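PDB 2HIN: repressor protein, which probably binds DNA through a helix-turn-helix domain as a transcriptional repressor and forms a homodimer by a mechanism different from that of lambda Cro. Local coordinates for residues R8-V13 with V18-T23. Residues are numbered along the deposited sequence; the frame is centred on the assembly and turned at random. Where two conformers were deposited one is given.
Sequences RHFGDV and VGVGVT
The last turns of helices 3-10 and 13-20 approach each other, and the backbones come closest at Phe-10 and Gly-19, whose CA atoms are 7.3 Å apart. The phenyl ring of Phe-10 bridges this gap: its CB heads toward Gly-19, and CG lies anti to the carbonyl carbon (chi1 -73°), which carries the ring tip over to the second helix. CE1 and CZ reach Gly-19 CA at 3.8 and 3.9 Å. Gly-19 has no side chain, and the ring lies directly against its CA. On the other flank of the ring, CE2 meets CG1 of Val-20 at 4.0 Å, the methyl group arriving obliquely; that valine also touches Leu-6 and Ile-44, linking the contact to the interior. Gly-19 and Val-20 were each modelled in two conformations, and these distances hold for the one described. One face of the Phe-10 ring is covered by His-9, whose CD2 sits 3.5 Å above the plane, over the ring centre. These two helices open the helical DNA-binding domain of Cro, and helices 13-20 and 24-33 probably form its helix-turn-helix. Gly-11 leaves helix 3-10 with positive phi (113°), and Asp-12 then N-caps helix 13-20 through OD1 to Lys-15 N. At the other end Gly-21, again with positive phi, closes helix 13-20 in a Schellman motif that includes a weak bond from its N to Val-18 O (3.4 Å), before Thr-23 OG1 caps helix 24-33 at Ala-26 N.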
loop_
_atom_site.group_PDB
_atom_site.type_symbol
_atom_site.label_atom_id
_atom_site.label_comp_id
_atom_site.label_asym_id
_atom_site.label_seq_id
_atom_site.Cartn_x
_atom_site.Cartn_y
_atom_site.Cartn_z
ATOM N N ARG A 8 5.762 2.352 17.590
ATOM C CA ARG A 8 6.402 3.620 17.987
ATOM C C ARG A 8 5.693 4.820 17.378
ATOM O O ARG A 8 5.495 5.836 18.038
ATOM C CB ARG A 8 7.860 3.602 17.522
ATOM C CG ARG A 8 8.650 4.898 17.760
ATOM C CD ARG A 8 10.077 4.727 17.251
ATOM N NE ARG A 8 10.922 5.923 17.353
ATOM C CZ ARG A 8 10.991 6.920 16.459
ATOM N NH1 ARG A 8 10.242 6.915 15.359
ATOM N NH2 ARG A 8 11.816 7.947 16.672
ATOM N N HIS A 9 5.314 4.714 16.107
ATOM C CA HIS A 9 4.679 5.824 15.407
ATOM C C HIS A 9 3.362 6.227 16.063
ATOM O O HIS A 9 3.082 7.411 16.232
ATOM C CB HIS A 9 4.451 5.438 13.945
ATOM C CG HIS A 9 3.834 6.527 13.134
ATOM N ND1 HIS A 9 4.553 7.605 12.675
ATOM C CD2 HIS A 9 2.571 6.696 12.698
ATOM C CE1 HIS A 9 3.751 8.387 11.973
ATOM N NE2 HIS A 9 2.533 7.883 12.006
ATOM N N PHE A 10 2.525 5.242 16.364
ATOM C CA PHE A 10 1.182 5.523 16.885
ATOM C C PHE A 10 1.142 5.591 18.414
ATOM O O PHE A 10 0.209 6.160 18.974
ATOM C CB PHE A 10 0.187 4.501 16.349
ATOM C CG PHE A 10 -0.148 4.704 14.910
ATOM C CD1 PHE A 10 -1.009 5.714 14.538
ATOM C CD2 PHE A 10 0.401 3.920 13.932
ATOM C CE1 PHE A 10 -1.335 5.924 13.209
ATOM C CE2 PHE A 10 0.057 4.128 12.599
ATOM C CZ PHE A 10 -0.820 5.132 12.259
ATOM N N GLY A 11 2.116 4.967 19.066
ATOM C CA GLY A 11 2.286 5.026 20.534
ATOM C C GLY A 11 2.051 3.691 21.222
ATOM O O GLY A 11 2.761 3.342 22.168
ATOM N N ASP A 12 1.031 2.950 20.817
ATOM C CA ASP A 12 0.766 1.608 21.363
ATOM C C ASP A 12 0.035 0.776 20.334
ATOM O O ASP A 12 -0.305 1.278 19.251
ATOM C CB ASP A 12 0.021 1.657 22.721
ATOM C CG ASP A 12 -1.355 2.245 22.634
ATOM O OD1 ASP A 12 -1.990 2.229 21.561
ATOM O OD2 ASP A 12 -1.833 2.711 23.694
ATOM N N VAL A 13 -0.179 -0.493 20.658
ATOM C CA VAL A 13 -0.811 -1.401 19.700
ATOM C C VAL A 13 -2.218 -0.983 19.346
ATOM O O VAL A 13 -2.579 -1.014 18.171
ATOM C CB VAL A 13 -0.758 -2.872 20.154
ATOM C CG1 VAL A 13 -1.628 -3.759 19.278
ATOM C CG2 VAL A 13 0.683 -3.345 20.140
ATOM N N VAL A 18 -5.989 0.958 15.179
ATOM C CA VAL A 18 -6.967 1.925 14.669
ATOM C C VAL A 18 -6.364 2.683 13.484
ATOM O O VAL A 18 -7.018 2.883 12.462
ATOM C CB VAL A 18 -7.387 2.940 15.762
ATOM C CG1 VAL A 18 -8.163 4.121 15.153
ATOM C CG2 VAL A 18 -8.181 2.246 16.859
ATOM N N GLY A 19 -5.105 3.089 13.586
ATOM C CA GLY A 19 -4.467 3.866 12.517
ATOM C C GLY A 19 -4.368 3.137 11.199
ATOM O O GLY A 19 -4.498 3.742 10.124
ATOM N N VAL A 20 -4.138 1.833 11.271
ATOM C CA VAL A 20 -3.933 1.045 10.069
ATOM C C VAL A 20 -5.159 0.174 9.709
ATOM O O VAL A 20 -5.097 -0.635 8.785
ATOM C CB VAL A 20 -2.625 0.184 10.161
ATOM C CG1 VAL A 20 -1.452 0.997 10.718
ATOM C CG2 VAL A 20 -2.842 -1.058 10.991
ATOM N N GLY A 21 -6.267 0.308 10.439
ATOM C CA GLY A 21 -7.484 -0.417 10.071
ATOM C C GLY A 21 -7.452 -1.915 10.274
ATOM O O GLY A 21 -8.040 -2.643 9.481
ATOM N N VAL A 22 -6.796 -2.392 11.338
ATOM C CA VAL A 22 -6.749 -3.835 11.653
ATOM C C VAL A 22 -7.117 -4.041 13.105
ATOM O O VAL A 22 -7.334 -3.089 13.846
ATOM C CB VAL A 22 -5.360 -4.442 11.341
ATOM C CG1 VAL A 22 -5.053 -4.228 9.834
ATOM C CG2 VAL A 22 -4.269 -3.867 12.253
ATOM N N THR A 23 -7.204 -5.296 13.509
ATOM C CA THR A 23 -7.446 -5.613 14.916
ATOM C C THR A 23 -6.144 -5.479 15.716
ATOM O O THR A 23 -5.046 -5.712 15.205
ATOM C CB THR A 23 -7.987 -7.044 15.098
ATOM O OG1 THR A 23 -6.983 -7.962 14.640
ATOM C CG2 THR A 23 -9.321 -7.266 14.354
#